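Local coordinates for protein beta-agarase B (PDB 1O4Z) that hydrolyses the beta-1,4-galactosidic linkages of agarose at random positions along the chain, with retention of the anomeric configuration, at residues I288-E293 with N323-D328; S157-L162 with I170-A175. All coordinates share one frame; numbering follows the deposited sequence.

Interaction 1 (I288-E293 with N323-D328); sequences IIINTE and NTFGVD. With NA (sodium ion), chain I.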
ATOM      1  N   ILE B 288      15.681 -10.375   4.576  1.00 17.42           N
ATOM      2  CA  ILE B 288      15.452 -11.678   5.181  1.00 17.35           C
ATOM      3  C   ILE B 288      16.509 -11.887   6.248  1.00 16.94           C
ATOM      4  O   ILE B 288      17.697 -11.737   5.983  1.00 17.31           O
ATOM      5  CB  ILE B 288      15.577 -12.832   4.141  1.00 17.72           C
ATOM      6  CG1 ILE B 288      14.628 -12.601   2.954  1.00 18.16           C
ATOM      7  CG2 ILE B 288      15.286 -14.178   4.840  1.00 17.34           C
ATOM      8  CD1 ILE B 288      14.709 -13.672   1.863  1.00 18.92           C
ATOM      9  N   ILE B 289      16.077 -12.252   7.442  1.00 16.51           N
ATOM     10  CA  ILE B 289      16.978 -12.484   8.563  1.00 16.30           C
ATOM     11  C   ILE B 289      16.712 -13.855   9.164  1.00 16.08           C
ATOM     12  O   ILE B 289      15.571 -14.242   9.382  1.00 15.42           O
ATOM     13  CB  ILE B 289      16.804 -11.391   9.639  1.00 16.79           C
ATOM     14  CG1 ILE B 289      17.111 -10.017   9.046  1.00 17.82           C
ATOM     15  CG2 ILE B 289      17.734 -11.663  10.832  1.00 16.89           C
ATOM     16  CD1 ILE B 289      16.516  -8.881   9.808  1.00 20.02           C
ATOM     17  N   ILE B 290      17.782 -14.601   9.403  1.00 16.17           N
ATOM     18  CA  ILE B 290      17.689 -15.868  10.096  1.00 16.15           C
ATOM     19  C   ILE B 290      18.670 -15.794  11.252  1.00 16.47           C
ATOM     20  O   ILE B 290      19.854 -15.533  11.047  1.00 16.47           O
ATOM     21  CB  ILE B 290      18.025 -17.046   9.154  1.00 16.40           C
ATOM     22  CG1 ILE B 290      17.121 -17.070   7.929  1.00 15.51           C
ATOM     23  CG2 ILE B 290      17.907 -18.377   9.875  1.00 16.69           C
ATOM     24  CD1 ILE B 290      17.663 -17.995   6.789  1.00 15.87           C
ATOM     25  N   ASN B 291      18.172 -15.996  12.465  1.00 16.28           N
ATOM     26  CA  ASN B 291      19.011 -15.917  13.646  1.00 16.26           C
ATOM     27  C   ASN B 291      18.481 -16.740  14.819  1.00 16.38           C
ATOM     28  O   ASN B 291      17.460 -17.410  14.722  1.00 16.29           O
ATOM     29  CB  ASN B 291      19.221 -14.444  14.074  1.00 16.54           C
ATOM     30  CG  ASN B 291      17.995 -13.824  14.757  1.00 15.66           C
ATOM     31  OD1 ASN B 291      17.148 -14.514  15.323  1.00 17.12           O
ATOM     32  ND2 ASN B 291      17.917 -12.512  14.712  1.00 13.37           N
ATOM     33  N   THR B 292      19.215 -16.702  15.922  1.00 16.37           N
ATOM     34  CA  THR B 292      18.661 -17.071  17.212  1.00 16.45           C
ATOM     35  C   THR B 292      18.834 -15.856  18.099  1.00 16.79           C
ATOM     36  O   THR B 292      19.651 -14.989  17.799  1.00 16.14           O
ATOM     37  CB  THR B 292      19.330 -18.347  17.819  1.00 16.42           C
ATOM     38  OG1 THR B 292      20.716 -18.111  18.122  1.00 16.01           O
ATOM     39  CG2 THR B 292      19.333 -19.504  16.816  1.00 15.63           C
ATOM     40  N   GLU B 293      18.029 -15.775  19.156  1.00 16.85           N
ATOM     41  CA  GLU B 293      18.029 -14.615  20.042  1.00 17.42           C
ATOM     42  C   GLU B 293      17.692 -14.985  21.484  1.00 17.67           C
ATOM     43  O   GLU B 293      16.798 -15.781  21.742  1.00 17.56           O
ATOM     44  CB  GLU B 293      17.004 -13.580  19.566  1.00 17.21           C
ATOM     45  CG  GLU B 293      17.385 -12.819  18.318  1.00 17.88           C
ATOM     46  CD  GLU B 293      16.250 -11.949  17.810  1.00 19.06           C
ATOM     47  OE1 GLU B 293      15.302 -11.704  18.591  1.00 20.00           O
ATOM     48  OE2 GLU B 293      16.304 -11.519  16.627  1.00 18.24           O
ATOM     49  N   ASN B 323      21.421 -26.335  21.119  1.00 19.61           N
ATOM     50  CA  ASN B 323      21.583 -24.919  20.809  1.00 19.07           C
ATOM     51  C   ASN B 323      22.139 -24.649  19.418  1.00 18.53           C
ATOM     52  O   ASN B 323      22.820 -23.652  19.200  1.00 18.04           O
ATOM     53  CB  ASN B 323      22.438 -24.249  21.882  1.00 18.70           C
ATOM     54  CG  ASN B 323      21.861 -24.429  23.245  1.00 19.39           C
ATOM     55  OD1 ASN B 323      20.955 -23.669  23.670  1.00 19.96           O
ATOM     56  ND2 ASN B 323      22.337 -25.460  23.951  1.00 17.46           N
ATOM     57  N   THR B 324      21.812 -25.532  18.480  1.00 18.62           N
ATOM     58  CA  THR B 324      22.141 -25.352  17.071  1.00 18.43           C
ATOM     59  C   THR B 324      20.855 -25.316  16.252  1.00 18.28           C
ATOM     60  O   THR B 324      20.077 -26.257  16.250  1.00 18.34           O
ATOM     61  CB  THR B 324      23.062 -26.494  16.601  1.00 18.48           C
ATOM     62  OG1 THR B 324      24.317 -26.381  17.274  1.00 19.49           O
ATOM     63  CG2 THR B 324      23.423 -26.364  15.143  1.00 17.11           C
ATOM     64  N   PHE B 325      20.617 -24.186  15.608  1.00 18.68           N
ATOM     65  CA  PHE B 325      19.467 -23.986  14.738  1.00 18.47           C
ATOM     66  C   PHE B 325      19.893 -24.392  13.347  1.00 18.40           C
ATOM     67  O   PHE B 325      20.911 -23.952  12.859  1.00 18.72           O
ATOM     68  CB  PHE B 325      19.046 -22.509  14.784  1.00 18.69           C
ATOM     69  CG  PHE B 325      17.788 -22.165  14.020  1.00 18.38           C
ATOM     70  CD1 PHE B 325      16.719 -23.039  13.933  1.00 19.57           C
ATOM     71  CD2 PHE B 325      17.666 -20.911  13.420  1.00 18.89           C
ATOM     72  CE1 PHE B 325      15.555 -22.683  13.230  1.00 19.65           C
ATOM     73  CE2 PHE B 325      16.514 -20.538  12.736  1.00 17.18           C
ATOM     74  CZ  PHE B 325      15.461 -21.424  12.632  1.00 18.76           C
ATOM     75  N   GLY B 326      19.114 -25.261  12.727  1.00 18.58           N
ATOM     76  CA  GLY B 326      19.382 -25.736  11.384  1.00 18.66           C
ATOM     77  C   GLY B 326      18.298 -25.332  10.396  1.00 18.56           C
ATOM     78  O   GLY B 326      17.111 -25.491  10.669  1.00 18.42           O
ATOM     79  N   VAL B 327      18.721 -24.808   9.255  1.00 18.40           N
ATOM     80  CA  VAL B 327      17.830 -24.464   8.161  1.00 18.63           C
ATOM     81  C   VAL B 327      18.311 -25.203   6.927  1.00 18.64           C
ATOM     82  O   VAL B 327      19.389 -24.922   6.404  1.00 18.47           O
ATOM     83  CB  VAL B 327      17.811 -22.938   7.874  1.00 18.72           C
ATOM     84  CG1 VAL B 327      16.953 -22.635   6.632  1.00 18.37           C
ATOM     85  CG2 VAL B 327      17.291 -22.155   9.115  1.00 18.50           C
ATOM     86  N   ASP B 328      17.515 -26.161   6.469  1.00 18.99           N
ATOM     87  CA  ASP B 328      17.846 -26.946   5.282  1.00 19.01           C
ATOM     88  C   ASP B 328      17.756 -26.069   4.029  1.00 18.93           C
ATOM     89  O   ASP B 328      18.626 -26.120   3.173  1.00 18.79           O
ATOM     90  CB  ASP B 328      16.901 -28.146   5.193  1.00 19.46           C
ATOM     91  CG  ASP B 328      17.204 -29.080   4.020  1.00 20.57           C
ATOM     92  OD1 ASP B 328      18.303 -29.025   3.425  1.00 20.79           O
ATOM     93  OD2 ASP B 328      16.369 -29.916   3.632  1.00 22.16           O
TER
HETATM   94 NA    NA I1005      19.848 -27.832   2.128  1.00 25.41          NA
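Phe325 reaches from strand 324-328 to strand 288-293, its ring atom CE2 meeting Ile290 while its CB end meets Thr292. The two strand segments come no closer than 8.4 Å between axes and run antiparallel at 161°, a separation that fits facing layers of the GH16 beta-sandwich and rules out paired neighbours. A chi1 of -175°, which places CG opposite the backbone N, carries the Phe325 ring across the gap. Phe325 CE2 is 3.8 Å from Ile290 CG2, the two side chains standing roughly perpendicular. Thr292 CG2 sits 3.6 Å from Phe325 CB, these side chains running antiparallel alongside one another. Asn291 O approaches the ring obliquely, 3.7 Å from Phe325 CD2. Val327 CG2 lies over the margin of one face of the Phe325 ring and also touches Ile290 CG2 at 3.9 Å; Met151 adds to the packing on Phe325 and Thr292. A leucine in place of Phe325 would probably leave a gap beside the methyl groups of Ile290 and Thr292, since its branches could not fill the breadth of the ring. Farther along, Asp328 binds a sodium ion through O and OD1, with Asn68 and Gly112 completing the site. Because the segments meet through methyl groups, the Phe325 CB methylene and ring carbons, with a single carbonyl oxygen among them, apolar packing and shape join the layers here, without directional polar bonds.

Interaction 2 (S157-L162 with I170-A175); sequences SDVWLL and IDILEA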
ATOM      1  N   SER B 157      14.341 -19.337  17.972  1.00 15.31           N
ATOM      2  CA  SER B 157      14.773 -19.745  16.636  1.00 15.16           C
ATOM      3  C   SER B 157      13.914 -18.909  15.676  1.00 15.47           C
ATOM      4  O   SER B 157      12.679 -18.955  15.747  1.00 15.79           O
ATOM      5  CB  SER B 157      14.537 -21.232  16.461  1.00 14.82           C
ATOM      6  OG  SER B 157      15.227 -21.980  17.447  1.00 14.53           O
ATOM      7  N   ASP B 158      14.561 -18.102  14.830  1.00 15.53           N
ATOM      8  CA  ASP B 158      13.862 -17.084  14.048  1.00 15.76           C
ATOM      9  C   ASP B 158      14.196 -17.122  12.567  1.00 15.54           C
ATOM     10  O   ASP B 158      15.363 -17.238  12.187  1.00 15.09           O
ATOM     11  CB  ASP B 158      14.176 -15.656  14.526  1.00 16.09           C
ATOM     12  CG  ASP B 158      14.041 -15.485  16.018  1.00 17.37           C
ATOM     13  OD1 ASP B 158      12.988 -15.892  16.561  1.00 18.05           O
ATOM     14  OD2 ASP B 158      14.942 -14.935  16.715  1.00 17.33           O
ATOM     15  N   VAL B 159      13.141 -17.007  11.757  1.00 15.49           N
ATOM     16  CA  VAL B 159      13.221 -16.627  10.356  1.00 15.29           C
ATOM     17  C   VAL B 159      12.231 -15.499  10.183  1.00 15.11           C
ATOM     18  O   VAL B 159      11.042 -15.665  10.411  1.00 15.17           O
ATOM     19  CB  VAL B 159      12.825 -17.768   9.406  1.00 15.64           C
ATOM     20  CG1 VAL B 159      13.041 -17.330   7.922  1.00 15.71           C
ATOM     21  CG2 VAL B 159      13.610 -19.024   9.729  1.00 14.93           C
ATOM     22  N   TRP B 160      12.720 -14.338   9.787  1.00 15.20           N
ATOM     23  CA  TRP B 160      11.896 -13.147   9.758  1.00 15.03           C
ATOM     24  C   TRP B 160      12.342 -12.158   8.701  1.00 15.71           C
ATOM     25  O   TRP B 160      13.363 -12.360   8.035  1.00 15.53           O
ATOM     26  CB  TRP B 160      11.809 -12.511  11.144  1.00 15.12           C
ATOM     27  CG  TRP B 160      13.100 -12.195  11.808  1.00 14.46           C
ATOM     28  CD1 TRP B 160      14.117 -13.055  12.096  1.00 14.26           C
ATOM     29  CD2 TRP B 160      13.513 -10.919  12.284  1.00 14.69           C
ATOM     30  NE1 TRP B 160      15.135 -12.393  12.740  1.00 13.59           N
ATOM     31  CE2 TRP B 160      14.794 -11.077  12.859  1.00 15.23           C
ATOM     32  CE3 TRP B 160      12.936  -9.649  12.275  1.00 13.25           C
ATOM     33  CZ2 TRP B 160      15.498 -10.017  13.421  1.00 16.89           C
ATOM     34  CZ3 TRP B 160      13.618  -8.611  12.828  1.00 15.96           C
ATOM     35  CH2 TRP B 160      14.890  -8.793  13.410  1.00 15.88           C
ATOM     36  N   LEU B 161      11.521 -11.120   8.533  1.00 15.82           N
ATOM     37  CA  LEU B 161      11.711 -10.073   7.553  1.00 15.82           C
ATOM     38  C   LEU B 161      11.680  -8.729   8.270  1.00 15.93           C
ATOM     39  O   LEU B 161      10.902  -8.541   9.202  1.00 15.59           O
ATOM     40  CB  LEU B 161      10.593 -10.106   6.517  1.00 15.93           C
ATOM     41  CG  LEU B 161      10.338 -11.443   5.836  1.00 16.03           C
ATOM     42  CD1 LEU B 161       9.160 -11.326   4.854  1.00 17.39           C
ATOM     43  CD2 LEU B 161      11.555 -11.913   5.122  1.00 15.68           C
ATOM     44  N   LEU B 162      12.505  -7.791   7.824  1.00 16.03           N
ATOM     45  CA  LEU B 162      12.603  -6.491   8.469  1.00 16.56           C
ATOM     46  C   LEU B 162      12.971  -5.413   7.470  1.00 16.55           C
ATOM     47  O   LEU B 162      13.942  -5.557   6.718  1.00 16.46           O
ATOM     48  CB  LEU B 162      13.667  -6.550   9.577  1.00 16.81           C
ATOM     49  CG  LEU B 162      13.912  -5.303  10.447  1.00 17.67           C
ATOM     50  CD1 LEU B 162      12.677  -4.973  11.311  1.00 17.44           C
ATOM     51  CD2 LEU B 162      15.186  -5.463  11.330  1.00 16.12           C
ATOM     52  N   ILE B 170       7.954  -8.807   9.581  1.00 15.26           N
ATOM     53  CA  ILE B 170       7.103  -9.989   9.446  1.00 15.35           C
ATOM     54  C   ILE B 170       7.844 -11.213   9.970  1.00 15.41           C
ATOM     55  O   ILE B 170       8.906 -11.581   9.478  1.00 15.50           O
ATOM     56  CB  ILE B 170       6.649 -10.193   7.986  1.00 15.14           C
ATOM     57  CG1 ILE B 170       5.881  -8.957   7.482  1.00 14.55           C
ATOM     58  CG2 ILE B 170       5.798 -11.454   7.879  1.00 15.13           C
ATOM     59  CD1 ILE B 170       5.670  -8.922   5.974  1.00 15.07           C
ATOM     60  N   ASP B 171       7.273 -11.839  10.985  1.00 15.74           N
ATOM     61  CA  ASP B 171       7.865 -13.018  11.604  1.00 15.71           C
ATOM     62  C   ASP B 171       7.242 -14.298  11.049  1.00 15.58           C
ATOM     63  O   ASP B 171       6.094 -14.617  11.341  1.00 15.97           O
ATOM     64  CB  ASP B 171       7.692 -12.936  13.113  1.00 15.68           C
ATOM     65  CG  ASP B 171       8.235 -11.639  13.683  1.00 17.36           C
ATOM     66  OD1 ASP B 171       9.367 -11.244  13.307  1.00 19.15           O
ATOM     67  OD2 ASP B 171       7.597 -10.934  14.495  1.00 19.48           O
ATOM     68  N   ILE B 172       8.013 -15.012  10.237  1.00 15.48           N
ATOM     69  CA  ILE B 172       7.569 -16.257   9.620  1.00 15.33           C
ATOM     70  C   ILE B 172       7.651 -17.385  10.650  1.00 15.43           C
ATOM     71  O   ILE B 172       6.743 -18.207  10.758  1.00 14.97           O
ATOM     72  CB  ILE B 172       8.434 -16.572   8.366  1.00 14.98           C
ATOM     73  CG1 ILE B 172       8.387 -15.393   7.389  1.00 14.93           C
ATOM     74  CG2 ILE B 172       7.950 -17.818   7.638  1.00 14.17           C
ATOM     75  CD1 ILE B 172       9.472 -15.410   6.336  1.00 15.15           C
ATOM     76  N   LEU B 173       8.757 -17.413  11.390  1.00 15.64           N
ATOM     77  CA  LEU B 173       8.988 -18.375  12.468  1.00 15.75           C
ATOM     78  C   LEU B 173       9.678 -17.694  13.645  1.00 15.99           C
ATOM     79  O   LEU B 173      10.802 -17.182  13.504  1.00 15.97           O
ATOM     80  CB  LEU B 173       9.879 -19.511  11.987  1.00 16.08           C
ATOM     81  CG  LEU B 173      10.491 -20.438  13.051  1.00 16.59           C
ATOM     82  CD1 LEU B 173       9.394 -21.317  13.641  1.00 17.41           C
ATOM     83  CD2 LEU B 173      11.577 -21.295  12.433  1.00 16.58           C
ATOM     84  N   GLU B 174       9.016 -17.703  14.798  1.00 15.90           N
ATOM     85  CA  GLU B 174       9.645 -17.314  16.057  1.00 16.38           C
ATOM     86  C   GLU B 174       9.208 -18.345  17.085  1.00 16.33           C
ATOM     87  O   GLU B 174       8.032 -18.423  17.409  1.00 16.28           O
ATOM     88  CB  GLU B 174       9.229 -15.890  16.471  1.00 17.12           C
ATOM     89  CG  GLU B 174       9.660 -15.483  17.881  1.00 17.62           C
ATOM     90  CD  GLU B 174       9.465 -14.002  18.176  1.00 19.71           C
ATOM     91  OE1 GLU B 174       8.337 -13.480  17.986  1.00 21.00           O
ATOM     92  OE2 GLU B 174      10.444 -13.353  18.624  1.00 20.62           O
ATOM     93  N   ALA B 175      10.138 -19.165  17.560  1.00 16.22           N
ATOM     94  CA  ALA B 175       9.782 -20.331  18.374  1.00 16.03           C
ATOM     95  C   ALA B 175      10.827 -20.612  19.423  1.00 15.93           C
ATOM     96  O   ALA B 175      12.018 -20.549  19.149  1.00 16.00           O
ATOM     97  CB  ALA B 175       9.600 -21.552  17.491  1.00 16.04           C
TER
HETATM   98  O   HOH W   1      14.331 -22.230  19.766  1.00 14.89           O
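The beta hairpin of strands 156-163 and 168-176 carries, on its second arm, Glu174, the proton donor by similarity. Five antiparallel pairs set its register, from Ser157 with Ala175 to Leu161 with Ile170. Ser157 N donates to Ala175 O at 2.9 Å, nearly straight at 168°, while Leu161 N donates to Ile170 O at 2.8 Å. Between these ends a classic beta bulge interrupts the regular spacing: Val159 O accepts Leu173 N at 3.0 Å and, more weakly, Ile172 N, so two residues face one. The bulge keeps Asp171 and Glu174 on the same face as Asp158 and Trp160, although an even alternation would put them on opposite faces. There Asp158 and Glu174 lie side by side, carboxylate planes 77° apart; Asp158 OD1, buried without a partner in the model, is 4.1 Å from Glu174 OE2, and His196 hydrogen-bonds Glu174 OE1. Asp171 OD1 approaches Trp160 CB at 3.5 Å. A chi1 of 54° puts Trp160 CG between its backbone N and carbonyl carbon, and the indole leads away from strand 168-176. Val159, Leu161, Ile170 and Leu173 point to the other face, where Val159 CG2 meets Leu173 CD2 at 4.1 Å. Ile172 CD1 reaches Leu161 CG at 4.1 Å.

How the interactions relate
The centres of interactions 1 and 2 lie 9 Å apart, and strand 286-293 joins them because it is the sheet neighbour of strand 156-163. Two probable backbone hydrogen bonds make the seam: Ile289 N to Trp160 O at 2.8 Å and Asp158 N to Asn291 O at 3.0 Å. By alternation along strand 286-293, Ile290 and Thr292 point toward the layer of Phe325, while Glu293, a substrate-binding residue, has its CD 3.4 Å from Asp158 OD2. Phe325 belongs to interaction 1 and also packs on Ser157 and Leu173 of interaction 2. The Asn291 side chain lies about 5 Å from that of substrate-binding Tyr90 and about 8 Å from that of Glu174, placing interaction 1 beside the catalytic cleft.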